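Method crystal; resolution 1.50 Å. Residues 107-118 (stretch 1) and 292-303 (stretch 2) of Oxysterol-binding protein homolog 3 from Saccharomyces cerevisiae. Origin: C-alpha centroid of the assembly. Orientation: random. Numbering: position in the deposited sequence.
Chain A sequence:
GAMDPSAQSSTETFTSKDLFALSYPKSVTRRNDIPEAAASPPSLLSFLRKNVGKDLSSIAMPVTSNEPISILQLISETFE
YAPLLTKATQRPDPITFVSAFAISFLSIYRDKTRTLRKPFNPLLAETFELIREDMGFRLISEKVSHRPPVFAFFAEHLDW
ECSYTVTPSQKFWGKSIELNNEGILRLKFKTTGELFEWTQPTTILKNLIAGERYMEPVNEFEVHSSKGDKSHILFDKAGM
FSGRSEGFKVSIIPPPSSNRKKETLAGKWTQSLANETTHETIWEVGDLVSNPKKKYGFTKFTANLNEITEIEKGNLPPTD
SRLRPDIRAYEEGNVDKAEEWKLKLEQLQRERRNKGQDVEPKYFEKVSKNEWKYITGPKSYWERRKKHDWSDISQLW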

# COMPACT_ATOMS: atom_id res chain seq x y z
N SER A 107 0.77 -4.01 9.87
CA SER A 107 1.92 -3.78 10.74
C SER A 107 2.68 -2.47 10.52
O SER A 107 3.43 -2.05 11.40
CB SER A 107 2.91 -4.95 10.62
OG SER A 107 3.47 -5.04 9.32
N ILE A 108 2.50 -1.83 9.38
CA ILE A 108 3.22 -0.57 9.15
C ILE A 108 2.72 0.53 10.08
O ILE A 108 3.35 1.57 10.21
CB ILE A 108 3.12 -0.08 7.68
CG1 ILE A 108 1.67 0.25 7.30
CG2 ILE A 108 3.72 -1.12 6.74
CD1 ILE A 108 1.54 0.91 5.94
N TYR A 109 1.58 0.29 10.73
CA TYR A 109 1.01 1.27 11.63
C TYR A 109 1.28 0.94 13.10
O TYR A 109 0.68 1.54 13.99
CB TYR A 109 -0.50 1.38 11.40
CG TYR A 109 -0.85 1.81 10.00
CD1 TYR A 109 -0.48 3.07 9.53
CD2 TYR A 109 -1.51 0.95 9.12
CE1 TYR A 109 -0.75 3.46 8.22
CE2 TYR A 109 -1.80 1.34 7.81
CZ TYR A 109 -1.41 2.60 7.37
OH TYR A 109 -1.65 3.00 6.08
N ARG A 110 2.19 -0.00 13.35
CA ARG A 110 2.48 -0.37 14.73
C ARG A 110 3.04 0.81 15.52
O ARG A 110 2.72 0.97 16.70
CB ARG A 110 3.40 -1.59 14.80
CG ARG A 110 4.77 -1.50 14.13
CD ARG A 110 5.37 -2.91 14.18
NE ARG A 110 6.73 -3.07 13.68
CZ ARG A 110 7.06 -3.12 12.39
NH1 ARG A 110 6.14 -2.98 11.45
NH2 ARG A 110 8.32 -3.36 12.05
N ASP A 111 3.89 1.61 14.88
CA ASP A 111 4.41 2.80 15.55
C ASP A 111 3.38 3.87 15.21
O ASP A 111 3.24 4.27 14.04
CB ASP A 111 5.77 3.21 15.00
CG ASP A 111 6.37 4.39 15.74
OD1 ASP A 111 5.61 5.33 16.05
OD2 ASP A 111 7.59 4.38 16.02
N LYS A 112 2.64 4.31 16.22
CA LYS A 112 1.60 5.31 16.04
C LYS A 112 2.03 6.56 15.27
O LYS A 112 1.19 7.27 14.71
CB LYS A 112 1.03 5.72 17.40
CG LYS A 112 0.29 4.59 18.10
CD LYS A 112 -0.22 5.01 19.47
CE LYS A 112 -0.97 3.88 20.14
NZ LYS A 112 -1.43 4.23 21.52
N THR A 113 3.33 6.82 15.23
CA THR A 113 3.83 7.99 14.52
C THR A 113 3.39 7.96 13.05
O THR A 113 3.10 8.99 12.46
CB THR A 113 5.37 8.06 14.59
OG1 THR A 113 5.79 8.02 15.96
CG2 THR A 113 5.88 9.36 13.96
N ARG A 114 3.33 6.76 12.48
CA ARG A 114 2.95 6.59 11.08
C ARG A 114 1.54 7.10 10.77
O ARG A 114 1.24 7.47 9.63
CB ARG A 114 3.05 5.11 10.68
CG ARG A 114 2.92 4.84 9.17
CD ARG A 114 4.15 5.33 8.41
NE ARG A 114 3.92 5.39 6.97
CZ ARG A 114 4.12 4.38 6.12
NH1 ARG A 114 4.56 3.21 6.54
NH2 ARG A 114 3.87 4.57 4.83
N THR A 115 0.67 7.15 11.78
CA THR A 115 -0.70 7.60 11.56
C THR A 115 -0.87 9.13 11.58
O THR A 115 -1.97 9.62 11.34
CB THR A 115 -1.66 6.99 12.61
OG1 THR A 115 -1.38 7.55 13.90
CG2 THR A 115 -1.50 5.48 12.67
N LEU A 116 0.21 9.86 11.84
CA LEU A 116 0.16 11.32 11.92
C LEU A 116 0.08 12.03 10.56
O LEU A 116 -0.53 13.10 10.46
CB LEU A 116 1.36 11.85 12.69
CG LEU A 116 1.45 11.45 14.17
CD1 LEU A 116 2.82 11.79 14.71
CD2 LEU A 116 0.37 12.18 14.95
N ARG A 117 0.69 11.45 9.54
CA ARG A 117 0.69 12.04 8.20
C ARG A 117 0.16 11.07 7.15
O ARG A 117 -0.02 9.88 7.42
CB ARG A 117 2.09 12.49 7.80
CG ARG A 117 2.65 13.68 8.58
CD ARG A 117 3.75 13.23 9.51
NE ARG A 117 4.57 14.33 10.01
CZ ARG A 117 5.54 14.18 10.89
NH1 ARG A 117 5.81 12.97 11.38
NH2 ARG A 117 6.25 15.23 11.29
N LYS A 118 -0.07 11.58 5.94
CA LYS A 118 -0.58 10.77 4.83
C LYS A 118 0.34 10.89 3.61
O LYS A 118 1.08 11.86 3.48
CB LYS A 118 -1.98 11.23 4.44
CG LYS A 118 -2.02 12.60 3.76
CD LYS A 118 -3.44 13.01 3.41
CE LYS A 118 -3.47 14.35 2.70
NZ LYS A 118 -2.69 14.31 1.42
N PRO A 292 12.46 5.81 14.95
CA PRO A 292 11.24 5.94 14.16
C PRO A 292 10.30 7.09 14.50
O PRO A 292 9.57 7.58 13.64
CB PRO A 292 10.56 4.58 14.32
CG PRO A 292 11.02 4.15 15.69
CD PRO A 292 12.48 4.51 15.66
N LYS A 293 10.31 7.53 15.76
CA LYS A 293 9.45 8.62 16.17
C LYS A 293 9.79 9.90 15.40
O LYS A 293 8.92 10.74 15.17
CB LYS A 293 9.59 8.88 17.68
CG LYS A 293 8.65 9.94 18.21
CD LYS A 293 8.74 10.07 19.72
CE LYS A 293 7.72 11.06 20.25
NZ LYS A 293 7.74 11.15 21.73
N LYS A 294 11.05 10.01 15.01
CA LYS A 294 11.51 11.19 14.28
C LYS A 294 11.51 10.97 12.78
O LYS A 294 11.88 11.87 12.02
CB LYS A 294 12.93 11.55 14.73
CG LYS A 294 13.06 11.79 16.23
CD LYS A 294 14.50 12.11 16.60
CE LYS A 294 14.63 12.36 18.09
NZ LYS A 294 13.76 13.49 18.53
N LYS A 295 11.09 9.79 12.35
CA LYS A 295 11.07 9.46 10.93
C LYS A 295 9.75 8.86 10.43
O LYS A 295 9.74 7.86 9.72
CB LYS A 295 12.23 8.51 10.61
CG LYS A 295 13.59 9.06 10.99
CD LYS A 295 14.70 8.04 10.74
CE LYS A 295 16.03 8.54 11.26
NZ LYS A 295 15.96 8.83 12.72
N TYR A 296 8.64 9.48 10.83
CA TYR A 296 7.31 9.06 10.40
C TYR A 296 6.90 7.64 10.78
O TYR A 296 5.88 7.15 10.31
CB TYR A 296 7.20 9.20 8.87
CG TYR A 296 7.55 10.56 8.33
CD1 TYR A 296 6.63 11.60 8.38
CD2 TYR A 296 8.81 10.82 7.79
CE1 TYR A 296 6.94 12.87 7.89
CE2 TYR A 296 9.14 12.08 7.30
CZ TYR A 296 8.20 13.10 7.35
OH TYR A 296 8.50 14.35 6.87
N GLY A 297 7.69 6.99 11.64
CA GLY A 297 7.35 5.63 12.02
C GLY A 297 7.56 4.63 10.89
O GLY A 297 7.02 3.53 10.91
N PHE A 298 8.35 5.04 9.90
CA PHE A 298 8.65 4.21 8.73
C PHE A 298 9.33 2.88 9.04
O PHE A 298 10.11 2.78 9.98
CB PHE A 298 9.61 4.96 7.79
CG PHE A 298 8.94 5.84 6.77
CD1 PHE A 298 7.63 6.29 6.92
CD2 PHE A 298 9.67 6.28 5.67
CE1 PHE A 298 7.06 7.16 5.99
CE2 PHE A 298 9.12 7.14 4.73
CZ PHE A 298 7.81 7.58 4.89
N THR A 299 9.03 1.87 8.23
CA THR A 299 9.72 0.59 8.36
C THR A 299 10.93 0.76 7.44
O THR A 299 11.01 1.74 6.69
CB THR A 299 8.90 -0.61 7.81
OG1 THR A 299 8.84 -0.56 6.38
CG2 THR A 299 7.49 -0.61 8.38
N LYS A 300 11.87 -0.17 7.50
CA LYS A 300 13.02 -0.07 6.61
C LYS A 300 12.52 -0.17 5.18
O LYS A 300 13.03 0.50 4.29
CB LYS A 300 14.03 -1.18 6.91
CG LYS A 300 14.83 -0.92 8.17
CD LYS A 300 15.85 -2.01 8.43
CE LYS A 300 16.66 -1.69 9.68
NZ LYS A 300 17.66 -2.75 9.97
N PHE A 301 11.50 -1.00 4.96
CA PHE A 301 10.93 -1.17 3.62
C PHE A 301 10.35 0.17 3.14
O PHE A 301 10.56 0.56 1.99
CB PHE A 301 9.83 -2.24 3.65
CG PHE A 301 9.36 -2.67 2.28
CD1 PHE A 301 10.10 -3.56 1.52
CD2 PHE A 301 8.15 -2.20 1.77
CE1 PHE A 301 9.66 -3.99 0.26
CE2 PHE A 301 7.70 -2.62 0.51
CZ PHE A 301 8.45 -3.52 -0.23
N THR A 302 9.64 0.87 4.02
CA THR A 302 9.06 2.16 3.64
C THR A 302 10.17 3.13 3.24
O THR A 302 10.06 3.84 2.24
CB THR A 302 8.29 2.81 4.80
OG1 THR A 302 7.51 1.83 5.49
CG2 THR A 302 7.37 3.91 4.27
N ALA A 303 11.23 3.17 4.05
CA ALA A 303 12.35 4.06 3.80
C ALA A 303 13.06 3.79 2.48
O ALA A 303 13.70 4.68 1.92
CB ALA A 303 13.34 3.97 4.96
O HOH W 1 5.67 2.17 8.94
O HOH W 2 5.23 1.53 12.28
O HOH W 3 8.28 11.83 12.72

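Two segments far apart in sequence can pack closely without a clear direct hydrogen bond between them, provided that shape, bridging water and flat cationic groups do the work. Residues 107-118 and 292-303 of this yeast oxysterol-binding protein homolog illustrate the principle, burying 569 Å² between them, both sides summed. Tyr 296 (91 Å²) and Arg 114 (82 Å²) have the largest areas covered by the other stretch, and both are buried in the assembly.

Backbone packing comes first. The type I' turn from Lys 295 to Phe 298 brings Gly 297 against the 3-10 segment at 112-115, with the CA atoms of Arg 114 and Gly 297 4.6 Å apart. Glycine suits this place twice over: its phi is positive, and an ideal CB would lie 2.8 Å from Arg 114 N, a clash. Beside it, Arg 114 CA lies 3.1 Å from Tyr 296 O in a CA-H...O contact. Arg 114 N is 3.4 Å from Tyr 296 O at a poor angle for a hydrogen bond, and donates instead to Asp 111 O.

Water supplies the polar links. Water 1 lies 2.7 Å from both Ile 108 O and Gly 297 O and accepts from Arg 114 NH1 at 2.8 Å; water 2 lies between the same two carbonyls and accepts from Asp 111 N at 2.9 Å. Two carbonyl oxygens cannot donate to each other, and each water is placed to donate to either, though how its protons are shared is open. Water 3 joins the turn to the other stretch, donating to Lys 293 O and accepting from Tyr 296 N and from Arg 117 NH1, the last at 3.0 Å.

The arginines add flat surfaces. Tyr 296 points its CA-to-CB bond away, yet its ring returns to the contact, and CE1 lies over one face of the Arg 117 guanidinium; Arg 117 NH1 comes within 3.4 Å of Tyr 296 CD1. Over one face of the Arg 114 guanidinium lie Phe 298 CE1 and Thr 302 CG2. Such a group can bond in its plane while its faces pack against carbon, and Arg 114 is indeed also hydrogen-bonded elsewhere in the structure.

Shorter polar and aliphatic side chains complete the fit. Asp 111 OD1 accepts from both Thr 113 N, at 2.8 Å, and Thr 113 OG1, at 2.7 Å, while Asp 111 OD2 rests 3.4 Å from Pro 292 CB. Thr 113 points toward the other stretch; its CG2 lies 3.6 Å from Lys 293 O, and its OG1 4.1 Å from Lys 293 CG. Thr 299, at the N-cap position right before the helix, turns its CA-to-CB bond toward stretch 1, and its methyl CG2 meets Ile 108 CG2 at 4.1 Å.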